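Local coordinates for protein multi-copper Oxidase CueO (Ochrobactrum, PDB 6EVG) that probably oxidises phenolic substrates as a laccase-like multicopper oxidase, with oxidase activity towards lignin model compounds and lignosulfonate, at residues Leu175-Val180 against Asn229-His234; Leu285-Gly288 against Asp294-His297. All blocks are in the same frame, centred on the assembly; numbering follows the deposited sequence.

Contact 1 of 2, residues Leu175-Val180 against Asn229-His234; sequences LQDRRV and NARNFH
Arg-231 sets its guanidinium edge against the carboxylate of Asp-177: NE donates to OD2 at 2.8 Å, the N-H pointing almost straight at the oxygen (165°). The two planes stand nearly perpendicular, 83° apart; OD2 is met from above its carboxylate plane yet lies near the guanidinium plane. NE alone makes the bond, NH2 staying 3.7 Å from OD2. Asp-177 holds CG between its own N and carbonyl carbon (chi1 65°), which brings the carboxylate between Arg-231 and two waters that meet OD1. One lies 2.7 Å from OD1 and accepts from Arg-231 N; the other lies 2.8 Å from OD1, accepting from Asn-229 N. Leu-175 lays CB over one face of the Phe-233 ring, 3.8 Å from the centroid, with CD1 near ring CG. The ring edge at CZ meets the backbone O of Gln-176 at 3.7 Å. Arg-231 CG lies toward the rim of the opposite ring face. Strand 170-178 is thus joined to the loop leading into strand 233-237, between the two sheets of a cupredoxin-like domain. Gly-200 N also donates to Asp-177 OD2, and Gly-200 O accepts from Arg-231 NH2, so the buried charge pair is shared with the backbone and probably kept ionised.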
ATOM      1  N   LEU A 175      -0.398   3.034  -8.602  1.00  6.94           N
ATOM      2  CA  LEU A 175       0.319   4.257  -8.964  1.00  7.00           C
ATOM      3  C   LEU A 175       1.784   4.127  -8.530  1.00  6.76           C
ATOM      4  O   LEU A 175       2.039   3.845  -7.337  1.00  7.68           O
ATOM      5  CB  LEU A 175      -0.303   5.465  -8.275  1.00  7.74           C
ATOM      6  CG  LEU A 175      -1.815   5.648  -8.387  1.00  7.95           C
ATOM      7  CD1 LEU A 175      -2.278   6.913  -7.674  1.00  8.52           C
ATOM      8  CD2 LEU A 175      -2.306   5.665  -9.848  1.00  9.25           C
ATOM      9  N   GLN A 176       2.717   4.347  -9.454  1.00  7.20           N
ATOM     10  CA  GLN A 176       4.143   4.262  -9.147  1.00  7.59           C
ATOM     11  C   GLN A 176       4.898   5.320  -9.944  1.00  7.49           C
ATOM     12  O   GLN A 176       4.329   6.048 -10.769  1.00  8.34           O
ATOM     13  CB  GLN A 176       4.711   2.867  -9.396  1.00  7.88           C
ATOM     14  CG  GLN A 176       4.081   1.796  -8.551  1.00  8.23           C
ATOM     15  CD  GLN A 176       4.506   0.412  -8.942  1.00  7.98           C
ATOM     16  OE1 GLN A 176       4.363   0.004 -10.123  1.00  9.12           O
ATOM     17  NE2 GLN A 176       5.029  -0.346  -7.960  1.00  9.45           N
ATOM     18  N   ASP A 177       6.193   5.433  -9.694  1.00  8.19           N
ATOM     19  CA  ASP A 177       7.076   6.276 -10.453  1.00  8.72           C
ATOM     20  C   ASP A 177       8.383   5.582 -10.777  1.00  9.06           C
ATOM     21  O   ASP A 177       8.734   4.570 -10.163  1.00 10.59           O
ATOM     22  CB  ASP A 177       7.310   7.648  -9.800  1.00 10.09           C
ATOM     23  CG  ASP A 177       8.028   7.675  -8.470  1.00 10.31           C
ATOM     24  OD1 ASP A 177       8.107   6.626  -7.815  1.00 11.87           O
ATOM     25  OD2 ASP A 177       8.504   8.799  -8.061  1.00 10.90           O
ATOM     26  N   ARG A 178       9.073   6.073 -11.786  1.00  9.07           N
ATOM     27  CA  ARG A 178      10.272   5.464 -12.300  1.00  8.89           C
ATOM     28  C   ARG A 178      11.301   6.542 -12.673  1.00  9.43           C
ATOM     29  O   ARG A 178      10.999   7.499 -13.382  1.00 10.33           O
ATOM     30  CB  ARG A 178       9.988   4.717 -13.612  1.00  9.49           C
ATOM     31  CG  ARG A 178       9.057   3.532 -13.488  1.00  9.71           C
ATOM     32  CD  ARG A 178       9.651   2.385 -12.656  1.00  9.21           C
ATOM     33  NE  ARG A 178      10.856   1.891 -13.265  1.00  9.02           N
ATOM     34  CZ  ARG A 178      11.394   0.710 -12.955  1.00  8.94           C
ATOM     35  NH1 ARG A 178      10.878  -0.022 -12.016  1.00  9.59           N
ATOM     36  NH2 ARG A 178      12.454   0.274 -13.649  1.00 10.27           N
ATOM     37  N   ARG A 179      12.548   6.338 -12.215  1.00  9.60           N
ATOM     38  CA  ARG A 179      13.690   7.078 -12.733  1.00  9.79           C
ATOM     39  C   ARG A 179      14.158   6.483 -14.070  1.00  9.64           C
ATOM     40  O   ARG A 179      14.659   7.232 -14.911  1.00 10.80           O
ATOM     41  CB  ARG A 179      14.813   7.116 -11.698  1.00 10.33           C
ATOM     42  CG  ARG A 179      16.027   7.913 -12.069  1.00 11.28           C
ATOM     43  CD  ARG A 179      16.994   8.162 -10.954  1.00 11.72           C
ATOM     44  NE  ARG A 179      16.331   8.891  -9.868  1.00 11.05           N
ATOM     45  CZ  ARG A 179      16.809   9.068  -8.633  1.00 11.51           C
ATOM     46  NH1 ARG A 179      18.009   8.612  -8.330  1.00 11.98           N
ATOM     47  NH2 ARG A 179      16.109   9.701  -7.725  1.00 11.84           N
ATOM     48  N   VAL A 180      14.046   5.164 -14.205  1.00  9.59           N
ATOM     49  CA  VAL A 180      14.602   4.444 -15.334  1.00  9.88           C
ATOM     50  C   VAL A 180      13.525   3.560 -15.959  1.00  9.53           C
ATOM     51  O   VAL A 180      12.913   2.739 -15.262  1.00 10.64           O
ATOM     52  CB  VAL A 180      15.789   3.590 -14.887  1.00  9.85           C
ATOM     53  CG1 VAL A 180      16.349   2.778 -16.057  1.00 10.86           C
ATOM     54  CG2 VAL A 180      16.880   4.471 -14.248  1.00 11.61           C
ATOM     55  N   ASN A 229       8.096   3.820  -4.173  1.00  8.20           N
ATOM     56  CA  ASN A 229       9.050   3.806  -3.069  1.00  8.53           C
ATOM     57  C   ASN A 229       8.812   4.899  -2.056  1.00  7.88           C
ATOM     58  O   ASN A 229       9.064   4.718  -0.872  1.00  9.26           O
ATOM     59  CB  ASN A 229      10.487   3.917  -3.602  1.00  8.66           C
ATOM     60  CG  ASN A 229      11.028   2.614  -4.139  1.00  8.82           C
ATOM     61  OD1 ASN A 229      10.362   1.898  -4.889  1.00  9.90           O
ATOM     62  ND2 ASN A 229      12.281   2.293  -3.746  1.00  9.92           N
ATOM     63  N   ALA A 230       8.417   6.072  -2.561  1.00  7.73           N
ATOM     64  CA  ALA A 230       8.460   7.296  -1.721  1.00  8.27           C
ATOM     65  C   ALA A 230       7.450   8.358  -2.105  1.00  8.20           C
ATOM     66  O   ALA A 230       6.959   9.067  -1.227  1.00  9.25           O
ATOM     67  CB  ALA A 230       9.849   7.908  -1.714  1.00  9.19           C
ATOM     68  N   ARG A 231       7.189   8.530  -3.393  1.00  8.14           N
ATOM     69  CA  ARG A 231       6.336   9.600  -3.887  1.00  8.30           C
ATOM     70  C   ARG A 231       4.954   9.513  -3.267  1.00  7.99           C
ATOM     71  O   ARG A 231       4.343   8.429  -3.265  1.00  8.54           O
ATOM     72  CB  ARG A 231       6.206   9.494  -5.388  1.00  9.23           C
ATOM     73  CG  ARG A 231       5.326  10.538  -6.042  1.00  9.71           C
ATOM     74  CD  ARG A 231       5.356  10.488  -7.552  1.00  9.74           C
ATOM     75  NE  ARG A 231       6.619  10.894  -8.121  1.00 10.14           N
ATOM     76  CZ  ARG A 231       6.944  12.141  -8.479  1.00 10.49           C
ATOM     77  NH1 ARG A 231       6.073  13.131  -8.296  1.00 12.77           N
ATOM     78  NH2 ARG A 231       8.108  12.396  -9.028  1.00 12.65           N
ATOM     79  N   ASN A 232       4.396  10.652  -2.842  1.00  8.14           N
ATOM     80  CA  ASN A 232       2.989  10.785  -2.494  1.00  8.33           C
ATOM     81  C   ASN A 232       2.237  11.264  -3.728  1.00  8.30           C
ATOM     82  O   ASN A 232       2.715  12.137  -4.480  1.00  9.61           O
ATOM     83  CB  ASN A 232       2.776  11.774  -1.379  1.00  8.92           C
ATOM     84  CG  ASN A 232       3.494  11.374  -0.116  1.00  9.02           C
ATOM     85  OD1 ASN A 232       3.387  10.231   0.323  1.00  9.32           O
ATOM     86  ND2 ASN A 232       4.233  12.315   0.489  1.00 11.22           N
ATOM     87  N   PHE A 233       1.051  10.686  -3.972  1.00  8.00           N
ATOM     88  CA  PHE A 233       0.196  11.137  -5.042  1.00  8.33           C
ATOM     89  C   PHE A 233      -0.917  11.977  -4.465  1.00  9.13           C
ATOM     90  O   PHE A 233      -1.394  11.729  -3.362  1.00  9.47           O
ATOM     91  CB  PHE A 233      -0.364   9.942  -5.845  1.00  8.46           C
ATOM     92  CG  PHE A 233       0.692   9.213  -6.604  1.00  7.95           C
ATOM     93  CD1 PHE A 233       1.142   9.627  -7.820  1.00  9.40           C
ATOM     94  CD2 PHE A 233       1.297   8.066  -6.052  1.00  9.02           C
ATOM     95  CE1 PHE A 233       2.131   8.967  -8.518  1.00 10.21           C
ATOM     96  CE2 PHE A 233       2.329   7.431  -6.716  1.00  9.44           C
ATOM     97  CZ  PHE A 233       2.736   7.857  -7.945  1.00  9.41           C
ATOM     98  N   HIS A 234      -1.367  12.997  -5.239  1.00  8.48           N
ATOM     99  CA  HIS A 234      -2.423  13.892  -4.792  1.00  8.78           C
ATOM    100  C   HIS A 234      -3.329  14.020  -6.034  1.00  8.42           C
ATOM    101  O   HIS A 234      -3.073  14.892  -6.883  1.00  9.10           O
ATOM    102  CB  HIS A 234      -1.854  15.242  -4.341  1.00  9.77           C
ATOM    103  CG  HIS A 234      -0.766  15.153  -3.330  1.00 10.80           C
ATOM    104  ND1 HIS A 234      -0.998  14.944  -1.981  1.00 12.08           N
ATOM    105  CD2 HIS A 234       0.571  15.239  -3.490  1.00 11.61           C
ATOM    106  CE1 HIS A 234       0.182  14.906  -1.355  1.00 12.82           C
ATOM    107  NE2 HIS A 234       1.146  15.096  -2.252  1.00 12.58           N
TER
HETATM  108  O   HOH W   1       8.795   7.046  -5.254  1.00  9.34           O
HETATM  109  O   HOH W   2       8.954   4.124  -6.891  1.00 10.76           O

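Contact 2 of 2, residues Leu285-Gly288 against Asp294-His297; sequences LTYG and DDLH
Asp-294 turns its carbonyl O back to Gly-288 N, a weak, bent hydrogen bond of 3.2 Å at the end of the pairing, while its CB is directed away from strand 282-287. Next in line, Asp-295 faces Tyr-287 in a non-hydrogen-bonded antiparallel pair whose side chains diverge. Its carboxylate nevertheless folds back over the neighbouring strand, with OD1 only 3.0 Å from Thr-286 C and CG 3.9 Å from Leu-285 CB. Carboxylate and Tyr-287 ring run almost parallel, 12° between planes, with OD1 approaching CD1 of the ring obliquely. The charge is answered from outside: Arg-261 pairs with OD1 and Arg-236 with OD2, and Arg-261 also makes a cation-pi contact with Tyr-287. With an alanine here in place of the aspartate, both arginines would probably lose their carboxylate mate and Leu-285 part of its cover. These strands form a beta hairpin, two neighbouring strands of a five-stranded sheet in a cupredoxin-like domain of the multicopper oxidase. Leu-296 supplies its central hydrogen-bonded pair: its N donates to Thr-286 O at 2.8 Å, and its O receives Thr-286 N at 2.9 Å, in the carbonyl plane. With CG anti to the carbonyl carbon (chi1 -58°), the Leu-296 side chain reaches toward the Gly-288 end of the partner segment, where CD1 rests on Gly-288 CA at 3.7 Å. Leu-203 of strand 202-205 touches both Thr-286 and Leu-296, whose side chains share a sheet face. His-297 then pairs with Leu-285 without backbone hydrogen bonds, on the other face; Leu-285 CD2 approaches His-297 CA at 4.0 Å and meets the imidazole obliquely, while the His-297 side chain also touches Ser-210.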
ATOM      1  N   LEU A 285      -4.827  13.136 -12.830  1.00  8.95           N
ATOM      2  CA  LEU A 285      -3.680  13.993 -12.621  1.00  9.21           C
ATOM      3  C   LEU A 285      -3.189  13.897 -11.192  1.00  8.79           C
ATOM      4  O   LEU A 285      -3.984  13.574 -10.291  1.00  9.54           O
ATOM      5  CB  LEU A 285      -4.024  15.479 -12.855  1.00  9.80           C
ATOM      6  CG  LEU A 285      -4.707  15.766 -14.223  1.00 10.33           C
ATOM      7  CD1 LEU A 285      -5.049  17.267 -14.284  1.00 11.43           C
ATOM      8  CD2 LEU A 285      -3.818  15.436 -15.376  1.00 12.21           C
ATOM      9  N   THR A 286      -1.908  14.190 -10.945  1.00  8.81           N
ATOM     10  CA  THR A 286      -1.406  14.340  -9.583  1.00  8.64           C
ATOM     11  C   THR A 286      -0.564  15.601  -9.455  1.00  8.67           C
ATOM     12  O   THR A 286       0.233  15.905 -10.346  1.00  9.67           O
ATOM     13  CB  THR A 286      -0.508  13.133  -9.153  1.00  8.61           C
ATOM     14  OG1 THR A 286      -0.081  13.323  -7.783  1.00  9.37           O
ATOM     15  CG2 THR A 286       0.648  12.851 -10.085  1.00  9.08           C
ATOM     16  N   TYR A 287      -0.618  16.245  -8.295  1.00  9.31           N
ATOM     17  CA  TYR A 287       0.424  17.248  -8.033  1.00 10.23           C
ATOM     18  C   TYR A 287       1.787  16.538  -8.123  1.00 10.52           C
ATOM     19  O   TYR A 287       1.953  15.382  -7.709  1.00  9.95           O
ATOM     20  CB  TYR A 287       0.317  17.868  -6.650  1.00 10.37           C
ATOM     21  CG  TYR A 287      -0.834  18.839  -6.427  1.00 10.64           C
ATOM     22  CD1 TYR A 287      -1.169  19.814  -7.344  1.00 11.82           C
ATOM     23  CD2 TYR A 287      -1.473  18.864  -5.229  1.00 11.74           C
ATOM     24  CE1 TYR A 287      -2.137  20.740  -7.102  1.00 13.09           C
ATOM     25  CE2 TYR A 287      -2.479  19.813  -4.932  1.00 12.07           C
ATOM     26  CZ  TYR A 287      -2.801  20.744  -5.907  1.00 12.70           C
ATOM     27  OH  TYR A 287      -3.779  21.671  -5.638  1.00 16.35           O
ATOM     28  N   GLY A 288       2.800  17.236  -8.654  1.00 11.09           N
ATOM     29  CA  GLY A 288       4.111  16.652  -8.862  1.00 12.15           C
ATOM     30  C   GLY A 288       4.971  16.643  -7.639  1.00 12.25           C
ATOM     31  O   GLY A 288       6.086  16.080  -7.698  1.00 13.91           O
ATOM     32  N   ASP A 294       2.903  21.757 -10.142  1.00 15.30           N
ATOM     33  CA  ASP A 294       2.092  21.580 -11.344  1.00 14.64           C
ATOM     34  C   ASP A 294       1.610  20.133 -11.402  1.00 12.92           C
ATOM     35  O   ASP A 294       2.337  19.173 -11.144  1.00 14.96           O
ATOM     36  CB  ASP A 294       2.933  21.836 -12.607  1.00 17.24           C
ATOM     37  CG  ASP A 294       3.428  23.227 -12.761  1.00 23.12           C
ATOM     38  OD1 ASP A 294       2.674  24.117 -13.161  1.00 24.02           O
ATOM     39  OD2 ASP A 294       4.639  23.393 -12.667  1.00 35.47           O
ATOM     40  N   ASP A 295       0.368  19.981 -11.823  1.00 11.80           N
ATOM     41  CA  ASP A 295      -0.176  18.635 -12.075  1.00 11.10           C
ATOM     42  C   ASP A 295       0.568  17.939 -13.200  1.00 11.40           C
ATOM     43  O   ASP A 295       0.877  18.518 -14.252  1.00 13.46           O
ATOM     44  CB  ASP A 295      -1.674  18.727 -12.398  1.00 11.58           C
ATOM     45  CG  ASP A 295      -2.567  18.711 -11.183  1.00 11.68           C
ATOM     46  OD1 ASP A 295      -2.303  17.918 -10.281  1.00 14.31           O
ATOM     47  OD2 ASP A 295      -3.658  19.418 -11.189  1.00 12.42           O
ATOM     48  N   LEU A 296       0.775  16.645 -12.980  1.00 10.40           N
ATOM     49  CA  LEU A 296       1.357  15.712 -13.934  1.00 10.69           C
ATOM     50  C   LEU A 296       0.283  14.693 -14.350  1.00  9.76           C
ATOM     51  O   LEU A 296      -0.542  14.281 -13.535  1.00 10.65           O
ATOM     52  CB  LEU A 296       2.538  14.972 -13.299  1.00 11.50           C
ATOM     53  CG  LEU A 296       3.671  15.831 -12.767  1.00 13.65           C
ATOM     54  CD1 LEU A 296       4.713  14.964 -12.078  1.00 15.66           C
ATOM     55  CD2 LEU A 296       4.283  16.663 -13.855  1.00 18.06           C
ATOM     56  N   HIS A 297       0.350  14.273 -15.607  1.00 10.77           N
ATOM     57  CA  HIS A 297      -0.581  13.289 -16.148  1.00 10.81           C
ATOM     58  C   HIS A 297      -0.261  11.874 -15.605  1.00 10.51           C
ATOM     59  O   HIS A 297       0.898  11.427 -15.657  1.00 12.10           O
ATOM     60  CB  HIS A 297      -0.455  13.265 -17.660  1.00 11.57           C
ATOM     61  CG  HIS A 297      -1.439  12.384 -18.338  1.00 11.71           C
ATOM     62  ND1 HIS A 297      -2.742  12.750 -18.567  1.00 13.62           N
ATOM     63  CD2 HIS A 297      -1.291  11.136 -18.844  1.00 11.66           C
ATOM     64  CE1 HIS A 297      -3.348  11.740 -19.188  1.00 12.22           C
ATOM     65  NE2 HIS A 297      -2.490  10.760 -19.379  1.00 12.27           N
TER

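In the fold
Contacts 1 and 2 follow one another along the chain, their centres about 12 Å apart, and both reach the sheet in which strands 233-237 and 282-287 are neighbours. Two probable hydrogen bonds connect them directly: His-234 N with Thr-286 OG1 at 2.9 Å, and Arg-231 NH1 with Gly-288 O at 3.0 Å. Arg-231 thus spans both, facing 175-180 through NE and Gly-288, just past strand 282-287, through NH1. Contact 1 is buried, whereas contact 2 lies nearer the surface. The Arg-231 side chain is about 12 Å from the bound copper, whose ligands include His-434, Cys-490 and His-495; neither contact supplies an annotated copper ligand.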